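Local structure of cytochrome P450 (Bacillus megaterium, 5L92) at residues F50-V55 / G318-D323; E281-R286 / N340-F345. The protein probably acts as a heme-dependent cytochrome P450 monooxygenase and binds corticosterone beside its heme. All coordinates share one frame; numbering follows the deposited sequence.

Interaction 1 of 2, residues F50-V55 / G318-D323; sequences FHYDGV and GSAHRD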
ATOM      1  N   PHE A  50     -10.974 -10.051 -12.654  1.00 26.91           N
ATOM      2  CA  PHE A  50     -11.478  -8.685 -12.620  1.00 26.95           C
ATOM      3  C   PHE A  50     -12.775  -8.498 -11.847  1.00 26.74           C
ATOM      4  O   PHE A  50     -13.109  -7.360 -11.517  1.00 25.94           O
ATOM      5  CB  PHE A  50     -11.705  -8.168 -14.045  1.00 27.80           C
ATOM      6  CG  PHE A  50     -10.443  -7.998 -14.856  1.00 27.36           C
ATOM      7  CD1 PHE A  50      -9.644  -6.885 -14.707  1.00 26.48           C
ATOM      8  CD2 PHE A  50     -10.082  -8.935 -15.807  1.00 28.32           C
ATOM      9  CE1 PHE A  50      -8.466  -6.726 -15.470  1.00 27.64           C
ATOM     10  CE2 PHE A  50      -8.932  -8.772 -16.573  1.00 29.22           C
ATOM     11  CZ  PHE A  50      -8.121  -7.667 -16.396  1.00 28.87           C
ATOM     12  N   HIS A  51     -13.540  -9.540 -11.612  1.00 27.61           N
ATOM     13  CA  HIS A  51     -14.815  -9.366 -10.947  1.00 28.64           C
ATOM     14  C   HIS A  51     -14.669  -9.641  -9.468  1.00 28.56           C
ATOM     15  O   HIS A  51     -13.773 -10.369  -9.026  1.00 27.66           O
ATOM     16  CB  HIS A  51     -15.904 -10.248 -11.567  1.00 29.44           C
ATOM     17  CG  HIS A  51     -15.704 -11.721 -11.377  1.00 31.49           C
ATOM     18  ND1 HIS A  51     -14.533 -12.376 -11.713  1.00 31.22           N
ATOM     19  CD2 HIS A  51     -16.550 -12.674 -10.918  1.00 32.58           C
ATOM     20  CE1 HIS A  51     -14.671 -13.665 -11.459  1.00 33.29           C
ATOM     21  NE2 HIS A  51     -15.883 -13.869 -10.969  1.00 32.85           N
ATOM     22  N   TYR A  52     -15.570  -9.022  -8.709  1.00 27.80           N
ATOM     23  CA  TYR A  52     -15.470  -8.990  -7.250  1.00 27.97           C
ATOM     24  C   TYR A  52     -15.435 -10.388  -6.671  1.00 29.71           C
ATOM     25  O   TYR A  52     -14.632 -10.685  -5.775  1.00 28.50           O
ATOM     26  CB  TYR A  52     -16.651  -8.214  -6.665  1.00 27.92           C
ATOM     27  CG  TYR A  52     -16.634  -8.007  -5.174  1.00 28.60           C
ATOM     28  CD1 TYR A  52     -16.917  -9.049  -4.292  1.00 30.53           C
ATOM     29  CD2 TYR A  52     -16.365  -6.762  -4.643  1.00 28.23           C
ATOM     30  CE1 TYR A  52     -16.908  -8.832  -2.924  1.00 31.30           C
ATOM     31  CE2 TYR A  52     -16.352  -6.548  -3.304  1.00 28.42           C
ATOM     32  CZ  TYR A  52     -16.635  -7.575  -2.444  1.00 30.40           C
ATOM     33  OH  TYR A  52     -16.619  -7.309  -1.102  1.00 32.62           O
ATOM     34  N   ASP A  53     -16.316 -11.255  -7.151  1.00 32.11           N
ATOM     35  CA  ASP A  53     -16.424 -12.581  -6.569  1.00 34.43           C
ATOM     36  C   ASP A  53     -15.165 -13.376  -6.850  1.00 33.53           C
ATOM     37  O   ASP A  53     -14.729 -14.164  -6.008  1.00 34.63           O
ATOM     38  CB  ASP A  53     -17.663 -13.298  -7.132  1.00 41.59           C
ATOM     39  CG  ASP A  53     -17.932 -14.644  -6.451  1.00 57.52           C
ATOM     40  OD1 ASP A  53     -18.321 -14.642  -5.256  1.00 60.27           O
ATOM     41  OD2 ASP A  53     -17.752 -15.699  -7.112  1.00 55.38           O
ATOM     42  N   GLY A  54     -14.569 -13.151  -8.022  1.00 31.36           N
ATOM     43  CA  GLY A  54     -13.308 -13.798  -8.352  1.00 30.73           C
ATOM     44  C   GLY A  54     -12.159 -13.307  -7.492  1.00 29.66           C
ATOM     45  O   GLY A  54     -11.365 -14.106  -6.975  1.00 28.33           O
ATOM     46  N   VAL A  55     -12.036 -11.983  -7.343  1.00 27.95           N
ATOM     47  CA  VAL A  55     -10.977 -11.447  -6.494  1.00 28.16           C
ATOM     48  C   VAL A  55     -11.135 -11.980  -5.075  1.00 29.57           C
ATOM     49  O   VAL A  55     -10.169 -12.455  -4.455  1.00 28.34           O
ATOM     50  CB  VAL A  55     -10.977  -9.905  -6.532  1.00 27.21           C
ATOM     51  CG1 VAL A  55     -10.059  -9.338  -5.455  1.00 27.30           C
ATOM     52  CG2 VAL A  55     -10.546  -9.381  -7.902  1.00 25.61           C
ATOM     53  N   GLY A 318      -8.657  -3.169  -7.750  1.00 24.22           N
ATOM     54  CA  GLY A 318      -9.136  -1.966  -8.413  1.00 25.09           C
ATOM     55  C   GLY A 318     -10.329  -2.203  -9.331  1.00 25.11           C
ATOM     56  O   GLY A 318     -11.252  -1.378  -9.399  1.00 25.73           O
ATOM     57  N   SER A 319     -10.336  -3.329 -10.039  1.00 24.75           N
ATOM     58  CA  SER A 319     -11.477  -3.721 -10.855  1.00 25.82           C
ATOM     59  C   SER A 319     -12.664  -4.185 -10.016  1.00 26.52           C
ATOM     60  O   SER A 319     -13.807  -3.776 -10.261  1.00 26.64           O
ATOM     61  CB  SER A 319     -11.047  -4.827 -11.814  1.00 25.37           C
ATOM     62  OG  SER A 319     -12.089  -5.134 -12.721  1.00 26.43           O
ATOM     63  N   ALA A 320     -12.414  -5.079  -9.057  1.00 24.77           N
ATOM     64  CA  ALA A 320     -13.461  -5.541  -8.154  1.00 25.86           C
ATOM     65  C   ALA A 320     -14.200  -4.381  -7.508  1.00 26.56           C
ATOM     66  O   ALA A 320     -15.400  -4.485  -7.222  1.00 27.53           O
ATOM     67  CB  ALA A 320     -12.870  -6.434  -7.060  1.00 25.81           C
ATOM     68  N   HIS A 321     -13.483  -3.288  -7.209  1.00 25.25           N
ATOM     69  CA  HIS A 321     -14.037  -2.154  -6.491  1.00 26.11           C
ATOM     70  C   HIS A 321     -15.029  -1.343  -7.323  1.00 26.49           C
ATOM     71  O   HIS A 321     -15.688  -0.462  -6.748  1.00 27.01           O
ATOM     72  CB  HIS A 321     -12.914  -1.230  -6.048  1.00 25.21           C
ATOM     73  CG  HIS A 321     -12.079  -1.770  -4.936  1.00 25.45           C
ATOM     74  ND1 HIS A 321     -10.837  -1.256  -4.624  1.00 24.52           N
ATOM     75  CD2 HIS A 321     -12.294  -2.797  -4.082  1.00 25.60           C
ATOM     76  CE1 HIS A 321     -10.348  -1.916  -3.591  1.00 24.56           C
ATOM     77  NE2 HIS A 321     -11.201  -2.866  -3.255  1.00 25.55           N
ATOM     78  N   ARG A 322     -15.070  -1.583  -8.645  1.00 26.90           N
ATOM     79  CA  ARG A 322     -15.960  -0.953  -9.608  1.00 29.89           C
ATOM     80  C   ARG A 322     -17.037  -1.912 -10.144  1.00 30.44           C
ATOM     81  O   ARG A 322     -17.689  -1.607 -11.139  1.00 31.63           O
ATOM     82  CB  ARG A 322     -15.155  -0.404 -10.789  1.00 31.21           C
ATOM     83  CG  ARG A 322     -13.986   0.517 -10.487  1.00 31.19           C
ATOM     84  CD  ARG A 322     -14.434   1.839  -9.947  1.00 31.34           C
ATOM     85  NE  ARG A 322     -13.370   2.832  -9.767  1.00 28.37           N
ATOM     86  CZ  ARG A 322     -13.203   3.901 -10.545  1.00 28.57           C
ATOM     87  NH1 ARG A 322     -14.006   4.137 -11.575  1.00 31.23           N
ATOM     88  NH2 ARG A 322     -12.251   4.751 -10.279  1.00 25.87           N
ATOM     89  N   ASP A 323     -17.220  -3.061  -9.516  1.00 29.77           N
ATOM     90  CA  ASP A 323     -18.136  -4.093  -9.977  1.00 31.44           C
ATOM     91  C   ASP A 323     -19.572  -3.702  -9.606  1.00 33.03           C
ATOM     92  O   ASP A 323     -19.876  -3.497  -8.421  1.00 32.45           O
ATOM     93  CB  ASP A 323     -17.720  -5.411  -9.318  1.00 30.24           C
ATOM     94  CG  ASP A 323     -18.483  -6.613  -9.841  1.00 31.93           C
ATOM     95  OD1 ASP A 323     -19.704  -6.486 -10.090  1.00 33.11           O
ATOM     96  OD2 ASP A 323     -17.854  -7.696  -9.983  1.00 29.16           O
TER
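The hydroxyl of S319 has two polar partners: it donates to F50 O, with OG 2.7 Å from that oxygen, and also bonds to R33 NH1 of helix 26-33. Its bond to F50 meets the carbonyl at a C=O...OG angle of 122°, only slightly tilted from the carbonyl plane. OG stands anti to the backbone N of S319 (chi1 -174°), which carries it toward F50, and S319 CB then lies 3.8 Å from F50 CD1, in the plane of the phenyl ring and at its edge.

The second polar link lies at the start of a helix. H51 is the N-cap of helix 52-60, and the amide of the next residue, Y52 N, donates to D323 OD2 at 2.9 Å along a practically straight line (179°). OD2 is met on its anti side and also lies 3.6 Å from H51 CB. The other oxygen, OD1, accepts from E325 N, so both ends of the carboxylate are held; its charge beside a helix N terminus would be expected to be favourable. An alanine at D323 would probably leave the Y52 amide and E325 N without these acceptors and let the start of the helix shift.

Between the two bonds, A320 fills the middle: its CB sits 3.7 Å from Y52 CA and 3.8 Å from V55 CG2. A320 O comes to the edge of the tyrosine ring, 3.6 Å from Y52 CD2.

The rings run on into neighbouring layers, F50 stacking with W316 and Y52 with Y326. Strands 46-49 and 312-315 are parallel neighbours in the mixed sheet, and this contact joins what follows each of them, the start of helix 52-60 and the short helix 317-320, with helix 26-33 flanking the F50 and S319 side.

Interaction 2 of 2, residues E281-R286 / N340-F345; sequences EVLRYR and NVHMAF. With HEM (protoporphyrin IX containing Fe), chain C.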
ATOM      1  N   GLU A 281     -14.027   5.573   0.661  1.00 26.54           N
ATOM      2  CA  GLU A 281     -14.393   5.665  -0.739  1.00 27.40           C
ATOM      3  C   GLU A 281     -13.197   6.045  -1.612  1.00 27.56           C
ATOM      4  O   GLU A 281     -13.199   5.704  -2.780  1.00 26.73           O
ATOM      5  CB  GLU A 281     -15.607   6.614  -0.881  1.00 29.65           C
ATOM      6  CG  GLU A 281     -16.047   7.039  -2.281  1.00 30.51           C
ATOM      7  CD  GLU A 281     -16.688   5.920  -3.021  1.00 31.45           C
ATOM      8  OE1 GLU A 281     -16.496   4.777  -2.589  1.00 35.49           O
ATOM      9  OE2 GLU A 281     -17.411   6.166  -3.990  1.00 29.77           O
ATOM     10  N   VAL A 282     -12.134   6.645  -1.081  1.00 26.41           N
ATOM     11  CA  VAL A 282     -10.887   6.669  -1.853  1.00 26.40           C
ATOM     12  C   VAL A 282     -10.266   5.273  -1.925  1.00 25.20           C
ATOM     13  O   VAL A 282      -9.838   4.828  -2.997  1.00 23.82           O
ATOM     14  CB  VAL A 282      -9.899   7.687  -1.281  1.00 26.29           C
ATOM     15  CG1 VAL A 282      -8.657   7.728  -2.149  1.00 24.46           C
ATOM     16  CG2 VAL A 282     -10.538   9.076  -1.205  1.00 26.24           C
ATOM     17  N   LEU A 283     -10.214   4.552  -0.794  1.00 25.40           N
ATOM     18  CA  LEU A 283      -9.695   3.186  -0.832  1.00 25.20           C
ATOM     19  C   LEU A 283     -10.379   2.343  -1.902  1.00 24.71           C
ATOM     20  O   LEU A 283      -9.775   1.411  -2.447  1.00 24.15           O
ATOM     21  CB  LEU A 283      -9.879   2.506   0.528  1.00 25.10           C
ATOM     22  CG  LEU A 283      -8.897   3.043   1.563  1.00 25.57           C
ATOM     23  CD1 LEU A 283      -9.356   2.719   2.982  1.00 26.42           C
ATOM     24  CD2 LEU A 283      -7.480   2.474   1.296  1.00 25.19           C
ATOM     25  N   ARG A 284     -11.638   2.625  -2.186  1.00 24.33           N
ATOM     26  CA  ARG A 284     -12.376   1.902  -3.229  1.00 25.50           C
ATOM     27  C   ARG A 284     -12.061   2.453  -4.620  1.00 24.21           C
ATOM     28  O   ARG A 284     -11.811   1.689  -5.563  1.00 23.31           O
ATOM     29  CB  ARG A 284     -13.896   2.011  -2.960  1.00 25.73           C
ATOM     30  CG  ARG A 284     -14.733   1.046  -3.805  1.00 26.21           C
ATOM     31  CD  ARG A 284     -16.237   1.437  -3.993  1.00 27.00           C
ATOM     32  NE  ARG A 284     -16.477   2.766  -4.585  1.00 27.75           N
ATOM     33  CZ  ARG A 284     -16.803   2.996  -5.857  1.00 28.61           C
ATOM     34  NH1 ARG A 284     -16.929   2.013  -6.731  1.00 28.16           N
ATOM     35  NH2 ARG A 284     -16.992   4.232  -6.271  1.00 28.28           N
ATOM     36  N   TYR A 285     -12.088   3.784  -4.759  1.00 23.75           N
ATOM     37  CA  TYR A 285     -12.120   4.479  -6.044  1.00 25.48           C
ATOM     38  C   TYR A 285     -10.730   4.683  -6.639  1.00 24.70           C
ATOM     39  O   TYR A 285     -10.562   4.579  -7.857  1.00 23.22           O
ATOM     40  CB  TYR A 285     -12.838   5.832  -5.864  1.00 25.79           C
ATOM     41  CG  TYR A 285     -13.293   6.496  -7.143  1.00 26.66           C
ATOM     42  CD1 TYR A 285     -14.446   6.078  -7.812  1.00 27.56           C
ATOM     43  CD2 TYR A 285     -12.581   7.541  -7.673  1.00 27.77           C
ATOM     44  CE1 TYR A 285     -14.850   6.715  -8.984  1.00 28.29           C
ATOM     45  CE2 TYR A 285     -12.978   8.179  -8.802  1.00 28.36           C
ATOM     46  CZ  TYR A 285     -14.100   7.772  -9.466  1.00 28.85           C
ATOM     47  OH  TYR A 285     -14.441   8.431 -10.607  1.00 28.85           O
ATOM     48  N   ARG A 286      -9.730   4.950  -5.799  1.00 23.34           N
ATOM     49  CA  ARG A 286      -8.359   5.171  -6.230  1.00 24.29           C
ATOM     50  C   ARG A 286      -7.413   4.412  -5.295  1.00 23.82           C
ATOM     51  O   ARG A 286      -6.643   4.969  -4.517  1.00 21.72           O
ATOM     52  CB  ARG A 286      -8.049   6.651  -6.316  1.00 25.13           C
ATOM     53  CG  ARG A 286      -8.588   7.243  -7.648  1.00 28.96           C
ATOM     54  CD  ARG A 286      -7.944   8.562  -8.005  1.00 29.87           C
ATOM     55  NE  ARG A 286      -8.690   9.245  -9.034  1.00 31.85           N
ATOM     56  CZ  ARG A 286      -8.640   8.957 -10.327  1.00 32.84           C
ATOM     57  NH1 ARG A 286      -7.869   7.977 -10.762  1.00 31.55           N
ATOM     58  NH2 ARG A 286      -9.375   9.650 -11.193  1.00 31.59           N
ATOM     59  N   ASN A 340     -19.764  -0.262   1.642  1.00 35.07           N
ATOM     60  CA  ASN A 340     -18.517  -0.101   0.904  1.00 32.58           C
ATOM     61  C   ASN A 340     -17.578  -1.218   1.372  1.00 31.58           C
ATOM     62  O   ASN A 340     -16.662  -1.025   2.180  1.00 30.11           O
ATOM     63  CB  ASN A 340     -17.926   1.294   1.123  1.00 32.22           C
ATOM     64  CG  ASN A 340     -16.664   1.559   0.267  1.00 29.30           C
ATOM     65  OD1 ASN A 340     -16.186   0.697  -0.470  1.00 29.21           O
ATOM     66  ND2 ASN A 340     -16.146   2.755   0.372  1.00 28.97           N
ATOM     67  N   VAL A 341     -17.820  -2.413   0.861  1.00 31.01           N
ATOM     68  CA  VAL A 341     -17.095  -3.577   1.338  1.00 31.71           C
ATOM     69  C   VAL A 341     -15.934  -3.792   0.390  1.00 30.19           C
ATOM     70  O   VAL A 341     -15.876  -4.777  -0.336  1.00 30.10           O
ATOM     71  CB  VAL A 341     -17.989  -4.820   1.466  1.00 35.37           C
ATOM     72  CG1 VAL A 341     -17.178  -5.950   2.143  1.00 36.29           C
ATOM     73  CG2 VAL A 341     -19.246  -4.498   2.360  1.00 34.86           C
ATOM     74  N   HIS A 342     -15.020  -2.839   0.371  1.00 29.04           N
ATOM     75  CA  HIS A 342     -13.921  -2.935  -0.553  1.00 28.82           C
ATOM     76  C   HIS A 342     -12.849  -3.866   0.019  1.00 28.06           C
ATOM     77  O   HIS A 342     -12.892  -4.288   1.174  1.00 27.23           O
ATOM     78  CB  HIS A 342     -13.369  -1.559  -0.817  1.00 27.64           C
ATOM     79  CG  HIS A 342     -12.809  -0.947   0.413  1.00 27.11           C
ATOM     80  ND1 HIS A 342     -11.596  -1.335   0.945  1.00 26.40           N
ATOM     81  CD2 HIS A 342     -13.345  -0.065   1.287  1.00 27.46           C
ATOM     82  CE1 HIS A 342     -11.379  -0.665   2.060  1.00 27.01           C
ATOM     83  NE2 HIS A 342     -12.423   0.115   2.288  1.00 27.21           N
ATOM     84  N   MET A 343     -11.898  -4.210  -0.836  1.00 27.52           N
ATOM     85  CA  MET A 343     -10.803  -5.105  -0.500  1.00 27.32           C
ATOM     86  C   MET A 343      -9.462  -4.396  -0.668  1.00 26.29           C
ATOM     87  O   MET A 343      -8.479  -5.013  -1.054  1.00 26.55           O
ATOM     88  CB  MET A 343     -10.878  -6.366  -1.380  1.00 27.36           C
ATOM     89  CG  MET A 343     -12.071  -7.249  -1.009  1.00 31.63           C
ATOM     90  SD  MET A 343     -12.270  -8.816  -1.884  1.00 30.80           S
ATOM     91  CE  MET A 343     -12.937  -8.223  -3.444  1.00 29.97           C
ATOM     92  N   ALA A 344      -9.416  -3.096  -0.401  1.00 25.02           N
ATOM     93  CA  ALA A 344      -8.203  -2.350  -0.672  1.00 24.83           C
ATOM     94  C   ALA A 344      -7.072  -2.789   0.254  1.00 24.22           C
ATOM     95  O   ALA A 344      -5.909  -2.562  -0.063  1.00 23.05           O
ATOM     96  CB  ALA A 344      -8.475  -0.848  -0.560  1.00 23.75           C
ATOM     97  N   PHE A 345      -7.399  -3.422   1.377  1.00 25.13           N
ATOM     98  CA  PHE A 345      -6.425  -4.008   2.275  1.00 25.71           C
ATOM     99  C   PHE A 345      -6.302  -5.513   2.086  1.00 25.89           C
ATOM    100  O   PHE A 345      -5.728  -6.191   2.942  1.00 25.95           O
ATOM    101  CB  PHE A 345      -6.801  -3.711   3.726  1.00 25.81           C
ATOM    102  CG  PHE A 345      -6.695  -2.263   4.092  1.00 26.12           C
ATOM    103  CD1 PHE A 345      -5.492  -1.614   4.048  1.00 25.61           C
ATOM    104  CD2 PHE A 345      -7.834  -1.541   4.460  1.00 28.15           C
ATOM    105  CE1 PHE A 345      -5.399  -0.287   4.384  1.00 25.64           C
ATOM    106  CE2 PHE A 345      -7.727  -0.202   4.815  1.00 27.05           C
ATOM    107  CZ  PHE A 345      -6.522   0.421   4.758  1.00 27.30           C
TER
HETATM  108  CHA HEM C 501      -0.637  -6.625   3.614  1.00 26.11           C
HETATM  109  CHB HEM C 501      -2.537  -2.708   1.385  1.00 24.31           C
HETATM  110  CHC HEM C 501      -0.611   0.212   4.681  1.00 25.51           C
HETATM  111  CHD HEM C 501       1.656  -3.631   6.562  1.00 26.34           C
HETATM  112  C1A HEM C 501      -1.359  -5.803   2.757  1.00 25.59           C
HETATM  113  C2A HEM C 501      -2.220  -6.262   1.689  1.00 25.52           C
HETATM  114  C3A HEM C 501      -2.728  -5.185   1.072  1.00 25.46           C
HETATM  115  C4A HEM C 501      -2.233  -4.004   1.741  1.00 25.00           C
HETATM  116  CMA HEM C 501      -3.698  -5.196  -0.127  1.00 25.60           C
HETATM  117  CAA HEM C 501      -2.489  -7.744   1.308  1.00 25.60           C
HETATM  118  CBA HEM C 501      -1.255  -8.429   0.718  1.00 26.25           C
HETATM  119  CGA HEM C 501      -1.595  -9.733   0.048  1.00 27.06           C
HETATM  120  O1A HEM C 501      -2.673 -10.294   0.282  1.00 25.97           O
HETATM  121  O2A HEM C 501      -0.795 -10.235  -0.760  1.00 28.18           O
HETATM  122  C1B HEM C 501      -2.237  -1.564   2.084  1.00 24.65           C
HETATM  123  C2B HEM C 501      -2.762  -0.224   1.860  1.00 25.53           C
HETATM  124  C3B HEM C 501      -2.198   0.575   2.782  1.00 25.72           C
HETATM  125  C4B HEM C 501      -1.309  -0.233   3.593  1.00 25.22           C
HETATM  126  CMB HEM C 501      -3.799   0.148   0.783  1.00 24.70           C
HETATM  127  CAB HEM C 501      -2.406   2.078   3.062  1.00 25.76           C
HETATM  128  CBB HEM C 501      -3.517   2.742   2.703  1.00 27.93           C
HETATM  129  C1C HEM C 501       0.173  -0.581   5.487  1.00 25.88           C
HETATM  130  C2C HEM C 501       1.027  -0.119   6.548  1.00 26.40           C
HETATM  131  C3C HEM C 501       1.629  -1.173   7.068  1.00 27.20           C
HETATM  132  C4C HEM C 501       1.230  -2.345   6.338  1.00 25.62           C
HETATM  133  CMC HEM C 501       1.188   1.337   7.057  1.00 26.76           C
HETATM  134  CAC HEM C 501       2.638  -1.051   8.217  1.00 27.57           C
HETATM  135  CBC HEM C 501       2.434  -1.703   9.357  1.00 32.84           C
HETATM  136  C1D HEM C 501       1.248  -4.775   5.938  1.00 26.38           C
HETATM  137  C2D HEM C 501       1.728  -6.105   6.252  1.00 27.87           C
HETATM  138  C3D HEM C 501       1.091  -6.962   5.440  1.00 28.09           C
HETATM  139  C4D HEM C 501       0.208  -6.171   4.588  1.00 27.22           C
HETATM  140  CMD HEM C 501       2.798  -6.382   7.341  1.00 27.92           C
HETATM  141  CAD HEM C 501       1.229  -8.503   5.360  1.00 28.95           C
HETATM  142  CBD HEM C 501       0.164  -9.200   6.229  1.00 29.65           C
HETATM  143  CGD HEM C 501       0.143 -10.709   6.083  1.00 31.41           C
HETATM  144  O1D HEM C 501      -0.374 -11.405   6.986  1.00 32.45           O
HETATM  145  O2D HEM C 501       0.614 -11.261   5.056  1.00 31.70           O
HETATM  146  NA  HEM C 501      -1.379  -4.415   2.784  1.00 26.91           N
HETATM  147  NB  HEM C 501      -1.346  -1.516   3.134  1.00 25.96           N
HETATM  148  NC  HEM C 501       0.332  -1.951   5.379  1.00 27.49           N
HETATM  149  ND  HEM C 501       0.355  -4.860   4.902  1.00 27.57           N
HETATM  150 FE   HEM C 501      -0.562  -3.173   4.134  1.00 22.92          FE
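L283 lays its CB over one face of the H342 imidazole, 4.0 Å from the ring centroid and 20° off the normal, a CH-pi contact displaced toward the CE1 and NE2 rim. This leucine is the tight part of the contact. L283 CB also meets A344 CB at 3.8 Å, and its branch CD1 reaches F345 CE2 at 3.8 Å. Another part of the phenyl, CE1, approaches heme C3B obliquely at 3.7 Å, so one ring bridges the leucine and the porphyrin. F345 also shares a backbone hydrogen bond with C352, the axial iron ligand.

The imidazole is pinned at both nitrogens. H342 CG lies between the backbone N and the carbonyl carbon (chi1 63°), folding the ring back over its own segment. There H342 ND1 accepts from A344 N, in the ring plane, at 3.1 Å and 167°, while NE2 bonds to E280 OE1.

The partly exposed N340 end is looser. Its amide lies by the pair E281 and R284 without bonding to either: ND2 remains 3.6 Å from E281 OE1, and the buried OD1 faces the aliphatic CB, CG and CD of R284 and has no polar partner. The arginine turns instead to its own segment, side-on, NE reaching E281 OE1 at 2.8 Å and NH2 reaching OE2 at 3.0 Å. This is the ExxR motif of P450s; R337, in salt bridge with E281 OE2, completes the E-R-R triad of the family.

The charges pair within helix 275-285 and with R337, while R284 NH1 also bonds to the carbonyl H321 O; the two segments meet mainly through apolar surface and share no hydrogen bond. With ND1 accepting, NE2 is likely to carry the proton toward E280. The implied seat for the start of the heme-binding loop is hydrophobic, set beside a charge network.

From the N terminus the chain passes 50-55, then 281-286, 318-323 and 340-345, so the two contacts cross. Interaction 1 closes a long, mostly helical loop of 262 residues, bringing the start of helix 52-60 back to helix 317-320. Interaction 2 closes a shorter one of 53 residues, which includes the 318-323 segment, and joins helix 275-285 to the loop leading to the heme cysteine. Their centres lie about 11 Å apart and they are stitched directly: Y52 OH probably bonds to V341 O, and H321 NE2 to M343 N. Together they tie the sheet side of the fold to the proximal heme loop.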